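Local coordinates for protein beta-1,3-1,4-glucanase (Caldicellulosiruptor sp. F32, PDB 5H4R) that hydrolyses mixed-linkage beta-1,3-1,4-glucans such as lichenan, as a family 5 glycoside hydrolase whose substrate cleft holds a cello-oligosaccharide, at residues D361-Y366 and L374-T379; I49-G54 and A92-I97; G328-N333 and N368-G373. The protein carries 1 engineered substitution. All blocks are in the same frame, centred on the assembly; numbering follows the deposited sequence.

Contact 1 of 3, residues D361-Y366 and L374-T379. With BGC (beta-D-glucopyranose), chain B.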
loop_
_atom_site.group_PDB
_atom_site.type_symbol
_atom_site.label_atom_id
_atom_site.label_comp_id
_atom_site.label_asym_id
_atom_site.label_seq_id
_atom_site.Cartn_x
_atom_site.Cartn_y
_atom_site.Cartn_z
ATOM N N ASP A 361 -6.790 -5.554 4.206
ATOM C CA ASP A 361 -7.699 -6.165 5.177
ATOM C C ASP A 361 -8.194 -5.068 6.112
ATOM O O ASP A 361 -7.509 -4.691 7.071
ATOM C CB ASP A 361 -7.029 -7.294 5.961
ATOM C CG ASP A 361 -8.031 -8.099 6.781
ATOM O OD1 ASP A 361 -9.094 -7.532 7.135
ATOM O OD2 ASP A 361 -7.730 -9.269 7.114
ATOM N N ASN A 362 -9.409 -4.588 5.851
ATOM C CA ASN A 362 -9.994 -3.492 6.609
ATOM C C ASN A 362 -10.970 -3.963 7.698
ATOM O O ASN A 362 -11.702 -3.143 8.251
ATOM C CB ASN A 362 -10.681 -2.497 5.669
ATOM C CG ASN A 362 -11.887 -3.096 4.955
ATOM O OD1 ASN A 362 -12.108 -4.297 5.007
ATOM N ND2 ASN A 362 -12.655 -2.261 4.283
ATOM N N ASN A 363 -10.946 -5.253 8.061
ATOM C CA ASN A 363 -11.792 -5.812 9.111
ATOM C C ASN A 363 -13.285 -5.591 8.851
ATOM O O ASN A 363 -14.078 -5.565 9.796
ATOM C CB ASN A 363 -11.440 -5.239 10.490
ATOM C CG ASN A 363 -11.900 -6.129 11.639
ATOM O OD1 ASN A 363 -11.864 -7.349 11.521
ATOM N ND2 ASN A 363 -12.325 -5.523 12.755
ATOM N N ALA A 364 -13.677 -5.427 7.588
ATOM C CA ALA A 364 -15.074 -5.218 7.225
ATOM C C ALA A 364 -15.606 -6.463 6.522
ATOM O O ALA A 364 -15.033 -6.904 5.520
ATOM C CB ALA A 364 -15.237 -3.993 6.318
ATOM N N PHE A 365 -16.728 -6.998 7.027
ATOM C CA PHE A 365 -17.254 -8.275 6.557
ATOM C C PHE A 365 -18.701 -8.225 6.076
ATOM O O PHE A 365 -19.088 -9.015 5.211
ATOM C CB PHE A 365 -17.140 -9.323 7.676
ATOM C CG PHE A 365 -15.716 -9.626 8.043
ATOM C CD1 PHE A 365 -14.978 -10.529 7.301
ATOM C CD2 PHE A 365 -15.107 -8.977 9.107
ATOM C CE1 PHE A 365 -13.658 -10.788 7.607
ATOM C CE2 PHE A 365 -13.775 -9.226 9.404
ATOM C CZ PHE A 365 -13.062 -10.125 8.656
ATOM N N TYR A 366 -19.500 -7.342 6.646
ATOM C CA TYR A 366 -20.902 -7.240 6.271
ATOM C C TYR A 366 -21.345 -5.783 6.308
ATOM O O TYR A 366 -20.714 -4.932 6.938
ATOM C CB TYR A 366 -21.760 -8.106 7.182
ATOM C CG TYR A 366 -21.696 -7.766 8.638
ATOM C CD1 TYR A 366 -22.458 -6.737 9.163
ATOM C CD2 TYR A 366 -20.885 -8.488 9.503
ATOM C CE1 TYR A 366 -22.413 -6.429 10.498
ATOM C CE2 TYR A 366 -20.831 -8.195 10.835
ATOM C CZ TYR A 366 -21.605 -7.154 11.341
ATOM O OH TYR A 366 -21.585 -6.831 12.684
ATOM N N LEU A 374 -10.438 -10.256 6.012
ATOM C CA LEU A 374 -10.071 -11.666 6.103
ATOM C C LEU A 374 -9.995 -12.147 7.543
ATOM O O LEU A 374 -10.597 -13.175 7.880
ATOM C CB LEU A 374 -8.717 -11.912 5.406
ATOM C CG LEU A 374 -8.657 -11.521 3.932
ATOM C CD1 LEU A 374 -7.258 -11.762 3.397
ATOM C CD2 LEU A 374 -9.681 -12.255 3.068
ATOM N N LEU A 375 -9.299 -11.409 8.391
ATOM C CA LEU A 375 -9.157 -11.728 9.800
ATOM C C LEU A 375 -10.247 -11.011 10.599
ATOM O O LEU A 375 -10.339 -9.778 10.553
ATOM C CB LEU A 375 -7.771 -11.297 10.280
ATOM C CG LEU A 375 -7.518 -11.587 11.761
ATOM C CD1 LEU A 375 -7.522 -13.077 12.082
ATOM C CD2 LEU A 375 -6.187 -10.934 12.155
ATOM N N ASP A 376 -11.063 -11.770 11.338
ATOM C CA ASP A 376 -11.981 -11.153 12.303
ATOM C C ASP A 376 -11.151 -10.748 13.516
ATOM O O ASP A 376 -10.758 -11.584 14.331
ATOM C CB ASP A 376 -13.108 -12.100 12.696
ATOM C CG ASP A 376 -14.109 -11.447 13.647
ATOM O OD1 ASP A 376 -14.603 -10.340 13.330
ATOM O OD2 ASP A 376 -14.393 -12.013 14.715
ATOM N N ARG A 377 -10.862 -9.456 13.639
ATOM C CA ARG A 377 -9.901 -9.030 14.654
ATOM C C ARG A 377 -10.397 -9.286 16.075
ATOM O O ARG A 377 -9.582 -9.532 16.973
ATOM C CB ARG A 377 -9.548 -7.564 14.442
ATOM C CG ARG A 377 -8.779 -7.353 13.173
ATOM C CD ARG A 377 -8.330 -5.922 13.047
ATOM N NE ARG A 377 -8.037 -5.607 11.652
ATOM C CZ ARG A 377 -7.698 -4.388 11.236
ATOM N NH1 ARG A 377 -7.577 -3.402 12.098
ATOM N NH2 ARG A 377 -7.484 -4.171 9.943
ATOM N N LYS A 378 -11.715 -9.237 16.316
ATOM C CA LYS A 378 -12.218 -9.399 17.675
ATOM C C LYS A 378 -11.999 -10.822 18.198
ATOM O O LYS A 378 -11.788 -11.012 19.406
ATOM C CB LYS A 378 -13.702 -9.024 17.720
ATOM C CG LYS A 378 -14.315 -8.985 19.116
ATOM C CD LYS A 378 -15.693 -8.329 19.075
ATOM C CE LYS A 378 -16.191 -7.905 20.462
ATOM N NZ LYS A 378 -16.932 -8.989 21.153
ATOM N N THR A 379 -12.080 -11.826 17.320
ATOM C CA THR A 379 -11.932 -13.224 17.718
ATOM C C THR A 379 -10.588 -13.812 17.333
ATOM O O THR A 379 -10.248 -14.902 17.811
ATOM C CB THR A 379 -13.019 -14.087 17.064
ATOM O OG1 THR A 379 -12.894 -14.012 15.639
ATOM C CG2 THR A 379 -14.405 -13.629 17.502
HETATM C C2 BGC B . -11.595 1.228 2.849
HETATM C C3 BGC B . -12.990 1.781 3.107
HETATM C C4 BGC B . -12.877 3.220 3.607
HETATM C C5 BGC B . -12.036 4.052 2.634
HETATM C C6 BGC B . -11.787 5.463 3.143
HETATM C C1 BGC B . -10.878 2.142 1.870
HETATM O O2 BGC B . -11.710 -0.096 2.315
HETATM O O3 BGC B . -13.600 0.937 4.095
HETATM O O4 BGC B . -14.204 3.772 3.597
HETATM O O5 BGC B . -10.783 3.444 2.449
HETATM O O6 BGC B . -11.215 6.256 2.078
HETATM O O HOH W 1 -8.925 -7.581 9.824
HETATM O O HOH W 2 -13.712 -7.731 14.457
#
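Over one face of the R377 guanidinium sits N363 CB, 3.5 Å above the plane and displaced toward its rim, while D361 O and a water lie in plane at the edge. The F365 ring meets L375 O edge-on, with CZ 3.3 Å from that oxygen. This is the loop after the last strand of the TIM barrel, doubling back to strand 375-376. D361 opens it with an Asx turn, OD1 accepting from N363 N. With CG anti to the backbone N (chi1 -169°), the D361 carboxylate is aimed at the returning chain: OD2 takes L375 N at 2.9 Å on its syn lone pair, nearly straight at 167°, and also receives W51 NE1. L374 N adds weak bonds to both oxygens. The amide of N363 lies only 19° from the guanidinium plane; its OD1 accepts R377 N at 3.2 Å, while ND2 goes to C77 O. The bond from R377 NH2 to D361 O is weak, and the arginine is held more firmly by T56 OG1 and G54 O. N362 ND2 serves the sugar cleft: it donates to E370 O and makes weak bonds to glucose O2, at 3.1 Å, and to O3 of the same ring.

Contact 2 of 3, residues I49-G54 and A92-I97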
loop_
_atom_site.group_PDB
_atom_site.type_symbol
_atom_site.label_atom_id
_atom_site.label_comp_id
_atom_site.label_asym_id
_atom_site.label_seq_id
_atom_site.Cartn_x
_atom_site.Cartn_y
_atom_site.Cartn_z
ATOM N N ILE A 49 4.607 -11.893 1.046
ATOM C CA ILE A 49 3.225 -11.484 0.871
ATOM C C ILE A 49 2.860 -10.664 2.098
ATOM O O ILE A 49 3.302 -10.962 3.216
ATOM C CB ILE A 49 2.276 -12.682 0.680
ATOM C CG1 ILE A 49 0.854 -12.169 0.371
ATOM C CG2 ILE A 49 2.299 -13.602 1.900
ATOM C CD1 ILE A 49 -0.009 -13.183 -0.282
ATOM N N GLY A 50 2.036 -9.644 1.884
ATOM C CA GLY A 50 1.729 -8.673 2.906
ATOM C C GLY A 50 0.266 -8.627 3.284
ATOM O O GLY A 50 -0.626 -9.041 2.536
ATOM N N TRP A 51 0.039 -8.075 4.467
ATOM C CA TRP A 51 -1.289 -7.866 5.032
ATOM C C TRP A 51 -1.349 -6.428 5.508
ATOM O O TRP A 51 -0.469 -5.999 6.254
ATOM C CB TRP A 51 -1.502 -8.841 6.175
ATOM C CG TRP A 51 -2.830 -8.826 6.857
ATOM C CD1 TRP A 51 -3.937 -9.559 6.519
ATOM C CD2 TRP A 51 -3.179 -8.099 8.051
ATOM N NE1 TRP A 51 -4.964 -9.316 7.418
ATOM C CE2 TRP A 51 -4.527 -8.423 8.362
ATOM C CE3 TRP A 51 -2.497 -7.204 8.878
ATOM C CZ2 TRP A 51 -5.194 -7.876 9.456
ATOM C CZ3 TRP A 51 -3.157 -6.668 9.965
ATOM C CH2 TRP A 51 -4.494 -7.009 10.251
ATOM N N ASN A 52 -2.338 -5.673 5.024
ATOM C CA ASN A 52 -2.553 -4.307 5.466
ATOM C C ASN A 52 -3.403 -4.279 6.728
ATOM O O ASN A 52 -4.469 -4.893 6.775
ATOM C CB ASN A 52 -3.290 -3.506 4.395
ATOM C CG ASN A 52 -2.395 -2.948 3.296
ATOM O OD1 ASN A 52 -1.906 -1.827 3.395
ATOM N ND2 ASN A 52 -2.273 -3.685 2.190
ATOM N N LEU A 53 -2.933 -3.541 7.727
ATOM C CA LEU A 53 -3.719 -3.124 8.892
ATOM C C LEU A 53 -4.635 -1.974 8.451
ATOM O O LEU A 53 -4.452 -0.803 8.783
ATOM C CB LEU A 53 -2.771 -2.723 10.012
ATOM C CG LEU A 53 -3.424 -2.477 11.375
ATOM C CD1 LEU A 53 -3.970 -3.760 11.959
ATOM C CD2 LEU A 53 -2.416 -1.833 12.292
ATOM N N GLY A 54 -5.618 -2.327 7.623
ATOM C CA GLY A 54 -6.444 -1.327 6.996
ATOM C C GLY A 54 -7.506 -0.753 7.916
ATOM O O GLY A 54 -7.975 -1.383 8.868
ATOM N N ALA A 92 -0.226 -17.104 9.932
ATOM C CA ALA A 92 -0.952 -17.503 8.736
ATOM C C ALA A 92 -0.070 -17.517 7.498
ATOM O O ALA A 92 -0.484 -18.069 6.464
ATOM C CB ALA A 92 -2.137 -16.571 8.518
ATOM N N GLY A 93 1.141 -16.973 7.588
ATOM C CA GLY A 93 2.082 -17.003 6.484
ATOM C C GLY A 93 2.461 -15.655 5.919
ATOM O O GLY A 93 3.317 -15.606 5.024
ATOM N N PHE A 94 1.854 -14.553 6.370
ATOM C CA PHE A 94 2.252 -13.228 5.907
ATOM C C PHE A 94 3.617 -12.875 6.486
ATOM O O PHE A 94 3.887 -13.142 7.653
ATOM C CB PHE A 94 1.216 -12.190 6.323
ATOM C CG PHE A 94 -0.134 -12.381 5.654
ATOM C CD1 PHE A 94 -0.370 -11.909 4.364
ATOM C CD2 PHE A 94 -1.150 -13.062 6.315
ATOM C CE1 PHE A 94 -1.599 -12.083 3.777
ATOM C CE2 PHE A 94 -2.386 -13.251 5.719
ATOM C CZ PHE A 94 -2.606 -12.766 4.438
ATOM N N ASN A 95 4.484 -12.289 5.669
ATOM C CA ASN A 95 5.774 -11.846 6.177
ATOM C C ASN A 95 5.948 -10.342 6.123
ATOM O O ASN A 95 7.011 -9.840 6.530
ATOM C CB ASN A 95 6.922 -12.513 5.422
ATOM C CG ASN A 95 8.176 -12.583 6.266
ATOM O OD1 ASN A 95 8.097 -12.726 7.495
ATOM N ND2 ASN A 95 9.338 -12.472 5.633
ATOM N N THR A 96 4.949 -9.618 5.648
ATOM C CA THR A 96 4.961 -8.165 5.569
ATOM C C THR A 96 3.661 -7.651 6.156
ATOM O O THR A 96 2.600 -8.220 5.901
ATOM C CB THR A 96 5.107 -7.676 4.110
ATOM O OG1 THR A 96 6.376 -8.080 3.595
ATOM C CG2 THR A 96 5.046 -6.173 4.032
ATOM N N ILE A 97 3.747 -6.592 6.956
ATOM C CA ILE A 97 2.575 -5.857 7.421
ATOM C C ILE A 97 2.711 -4.428 6.930
ATOM O O ILE A 97 3.745 -3.785 7.148
ATOM C CB ILE A 97 2.428 -5.880 8.954
ATOM C CG1 ILE A 97 1.193 -5.071 9.363
ATOM C CG2 ILE A 97 3.658 -5.344 9.614
ATOM C CD1 ILE A 97 0.668 -5.445 10.695
#
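The first two strands of the TIM barrel, 50-53 and 96-99, pair in parallel, G50 beside T96 and W51 beside I97. The register rests on W51 N donating to T96 O at 2.9 Å and on I49 O, which is gripped twice, by N95 N at 3.0 Å and by T96 N at 3.2 Å. G50 CA adds a CA-H...O contact to T96 O, and I97 CA makes another to W51 O, one step further along. A CB on G50 would lie about 3.4 Å from T96 CB, so the glycine matches the tight approach of the strands.

W51 and I97 share the sheet face covered by helix 83-91, where V89 meets W51 and I86 meets I97. Their side chains run alongside each other, I97 CD1 touching the indole edge 4.1 Å from W51 CE3. W51 CB lies over one face of the F94 ring, 3.9 Å from the centroid and 18° off the normal. With CG anti to the backbone N (chi1 -178°), the indole turns the edge of its five-membered ring to the same phenyl face, the planes 57° apart. I49 CG2 packs against F94 CD1, and helix 385-395 touches both residues through M392. G93, in a Schellman motif, ends helix 83-91 and turns the chain into the second strand, completing a beta-alpha-beta crossover of the kind from which TIM barrels are built.

Contact 3 of 3, residues G328-N333 and N368-G373. With BGC (beta-D-glucopyranose), chain B; BGC (beta-D-glucopyranose), chain C.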
loop_
_atom_site.group_PDB
_atom_site.type_symbol
_atom_site.label_atom_id
_atom_site.label_comp_id
_atom_site.label_asym_id
_atom_site.label_seq_id
_atom_site.Cartn_x
_atom_site.Cartn_y
_atom_site.Cartn_z
ATOM N N GLY A 328 -6.993 -6.524 -3.523
ATOM C CA GLY A 328 -7.977 -7.344 -2.841
ATOM C C GLY A 328 -9.210 -7.455 -3.698
ATOM O O GLY A 328 -9.320 -6.824 -4.744
ATOM N N ALA A 329 -10.139 -8.303 -3.245
ATOM C CA ALA A 329 -11.464 -8.417 -3.852
ATOM C C ALA A 329 -12.477 -8.384 -2.724
ATOM O O ALA A 329 -12.371 -9.161 -1.771
ATOM C CB ALA A 329 -11.590 -9.698 -4.671
ATOM N N ARG A 330 -13.414 -7.454 -2.812
ATOM C CA ARG A 330 -14.428 -7.300 -1.784
ATOM C C ARG A 330 -15.479 -8.391 -1.924
ATOM O O ARG A 330 -15.783 -8.852 -3.021
ATOM C CB ARG A 330 -15.072 -5.919 -1.877
ATOM C CG ARG A 330 -15.862 -5.683 -3.145
ATOM C CD ARG A 330 -16.198 -4.197 -3.355
ATOM N NE ARG A 330 -17.191 -3.704 -2.395
ATOM C CZ ARG A 330 -17.574 -2.431 -2.317
ATOM N NH1 ARG A 330 -17.023 -1.517 -3.119
ATOM N NH2 ARG A 330 -18.506 -2.052 -1.446
ATOM N N ASP A 331 -16.036 -8.803 -0.791
ATOM C CA ASP A 331 -17.103 -9.784 -0.836
ATOM C C ASP A 331 -18.314 -9.218 -1.565
ATOM O O ASP A 331 -18.729 -8.085 -1.329
ATOM C CB ASP A 331 -17.487 -10.220 0.572
ATOM C CG ASP A 331 -18.679 -11.154 0.588
ATOM O OD1 ASP A 331 -18.665 -12.181 -0.113
ATOM O OD2 ASP A 331 -19.646 -10.830 1.287
ATOM N N LYS A 332 -18.887 -10.028 -2.456
ATOM C CA LYS A 332 -20.115 -9.679 -3.179
ATOM C C LYS A 332 -21.080 -10.828 -2.991
ATOM O O LYS A 332 -21.107 -11.778 -3.772
ATOM C CB LYS A 332 -19.864 -9.397 -4.649
ATOM C CG LYS A 332 -18.945 -8.209 -4.793
ATOM C CD LYS A 332 -18.683 -7.819 -6.253
ATOM C CE LYS A 332 -17.990 -6.497 -6.316
ATOM N NZ LYS A 332 -17.776 -6.045 -7.713
ATOM N N ASN A 333 -21.862 -10.736 -1.936
ATOM C CA ASN A 333 -22.928 -11.697 -1.685
ATOM C C ASN A 333 -22.409 -13.129 -1.675
ATOM O O ASN A 333 -23.051 -14.043 -2.199
ATOM C CB ASN A 333 -24.029 -11.543 -2.709
ATOM C CG ASN A 333 -24.555 -10.116 -2.778
ATOM O OD1 ASN A 333 -24.399 -9.447 -3.796
ATOM N ND2 ASN A 333 -25.173 -9.649 -1.701
ATOM N N ASN A 368 -22.980 -2.287 3.984
ATOM C CA ASN A 368 -22.867 -1.593 2.707
ATOM C C ASN A 368 -21.467 -1.081 2.420
ATOM O O ASN A 368 -21.273 -0.416 1.398
ATOM C CB ASN A 368 -23.821 -0.403 2.677
ATOM C CG ASN A 368 -25.261 -0.818 2.673
ATOM O OD1 ASN A 368 -25.638 -1.773 1.997
ATOM N ND2 ASN A 368 -26.081 -0.111 3.439
ATOM N N GLY A 369 -20.502 -1.349 3.288
ATOM C CA GLY A 369 -19.151 -0.890 3.083
ATOM C C GLY A 369 -18.352 -1.824 2.202
ATOM O O GLY A 369 -18.857 -2.772 1.598
ATOM N N GLU A 370 -17.064 -1.519 2.110
ATOM C CA GLU A 370 -16.132 -2.298 1.295
ATOM C C GLU A 370 -15.656 -3.492 2.111
ATOM O O GLU A 370 -14.776 -3.369 2.968
ATOM C CB GLU A 370 -14.962 -1.431 0.865
ATOM C CG GLU A 370 -15.387 -0.218 0.077
ATOM C CD GLU A 370 -14.241 0.667 -0.385
ATOM O OE1 GLU A 370 -13.072 0.317 -0.130
ATOM O OE2 GLU A 370 -14.534 1.730 -0.996
ATOM N N ASN A 371 -16.188 -4.667 1.819
ATOM C CA ASN A 371 -15.996 -5.807 2.716
ATOM C C ASN A 371 -14.800 -6.642 2.251
ATOM O O ASN A 371 -14.899 -7.727 1.653
ATOM C CB ASN A 371 -17.301 -6.580 2.835
ATOM C CG ASN A 371 -18.395 -5.739 3.486
ATOM O OD1 ASN A 371 -18.102 -4.837 4.291
ATOM N ND2 ASN A 371 -19.656 -6.011 3.131
ATOM N N PHE A 372 -13.623 -6.125 2.595
ATOM C CA PHE A 372 -12.341 -6.705 2.239
ATOM C C PHE A 372 -11.736 -7.546 3.366
ATOM O O PHE A 372 -10.620 -8.045 3.217
ATOM C CB PHE A 372 -11.356 -5.577 1.882
ATOM C CG PHE A 372 -11.543 -4.977 0.504
ATOM C CD1 PHE A 372 -11.137 -5.687 -0.619
ATOM C CD2 PHE A 372 -12.024 -3.690 0.338
ATOM C CE1 PHE A 372 -11.254 -5.138 -1.886
ATOM C CE2 PHE A 372 -12.141 -3.123 -0.924
ATOM C CZ PHE A 372 -11.759 -3.868 -2.043
ATOM N N GLY A 373 -12.437 -7.698 4.487
ATOM C CA GLY A 373 -11.847 -8.340 5.640
ATOM C C GLY A 373 -11.541 -9.804 5.392
ATOM O O GLY A 373 -12.279 -10.513 4.690
HETATM C C2 BGC B . -11.595 1.228 2.849
HETATM C C3 BGC B . -12.990 1.781 3.107
HETATM C C4 BGC B . -12.877 3.220 3.607
HETATM C C5 BGC B . -12.036 4.052 2.634
HETATM C C6 BGC B . -11.787 5.463 3.143
HETATM C C1 BGC B . -10.878 2.142 1.870
HETATM O O2 BGC B . -11.710 -0.096 2.315
HETATM O O3 BGC B . -13.600 0.937 4.095
HETATM O O4 BGC B . -14.204 3.772 3.597
HETATM O O5 BGC B . -10.783 3.444 2.449
HETATM O O6 BGC B . -11.215 6.256 2.078
HETATM C C2 BGC C . -6.926 3.253 -0.326
HETATM C C3 BGC C . -7.513 2.549 0.884
HETATM C C4 BGC C . -8.916 2.108 0.508
HETATM C C5 BGC C . -8.720 0.950 -0.468
HETATM C C6 BGC C . -10.054 0.380 -0.965
HETATM C C1 BGC C . -7.372 2.654 -1.673
HETATM O O2 BGC C . -5.488 3.301 -0.211
HETATM O O3 BGC C . -7.528 3.489 1.953
HETATM O O4 BGC C . -9.569 1.645 1.686
HETATM O O5 BGC C . -7.928 1.340 -1.591
HETATM O O6 BGC C . -10.942 1.381 -1.473
HETATM O O HOH W 3 -18.272 -5.514 -0.386
HETATM O O HOH W 4 -19.394 0.677 -0.965
HETATM O O HOH W 5 -16.847 1.319 -2.926
HETATM O O HOH W 6 -20.484 -8.509 1.723
#
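E370, whose CG packs against the R330 guanidinium, has its OE1 gripped by two sugar hydroxyls: O6 of the chain C glucose donates to OE1 at 2.7 Å and O2 of the chain B glucose at 2.8 Å. E370 CA stands over one face of the guanidinium, offset toward its rim. The charged ends do not meet, R330 NH1 lying 4.6 Å from E370 OE2; a water that accepts from NH1 and donates to OE2 spans the distance. Two further waters lie in plane at the guanidinium edge, L281 O receives NH1, and NH2 makes a weak bond to G369 O.

The two segments are loops following the seventh and eighth strands of the TIM barrel, at the carboxyl-terminal end where family 5 enzymes carry their substrate cleft. Their backbones are tied by D331 N to N371 O, 2.9 Å long and nearly straight at 172°. R330 CB sits over the centre of the F372 ring, a CH-pi contact 3.9 Å from the centroid and 12° off the normal, and G328 and A329 crowd the CD1-CE1 side. An alanine in place of F372 would probably open a gap beneath R330 CB and beside the A329 backbone, and leave R330 CB without its CH-pi partner. Beside the D331-N371 bond, a water donates to D331 OD2 and accepts from N371 ND2, which also bonds to G367 O, while D331 OD1 accepts from G334 N.

Overall arrangement
Contact 2 lies deepest, about 11 Å between its centre and that of the chain, against 18 Å for contact 1 and 17 Å for contact 3. Its chemistry is that of barrel wall: strand pairing backed by aromatic and aliphatic groups. Contacts 1 and 3 draw on the same loop after strand 356-361, their segments alternating along the chain. Contact 1, buried, relies on side-chain carboxylate and amide bonds to backbone N-H groups; contact 3, partly open to solvent, on one backbone bond, a ring under an arginine, and waters. Both touch the chain B glucose, and A364 O lies 2.9 Å from G373 N between them. Contact 1 also reaches the wall, R377 NH1 packing 3.6 Å from L53 CD1; contacts 2 and 3 do not touch.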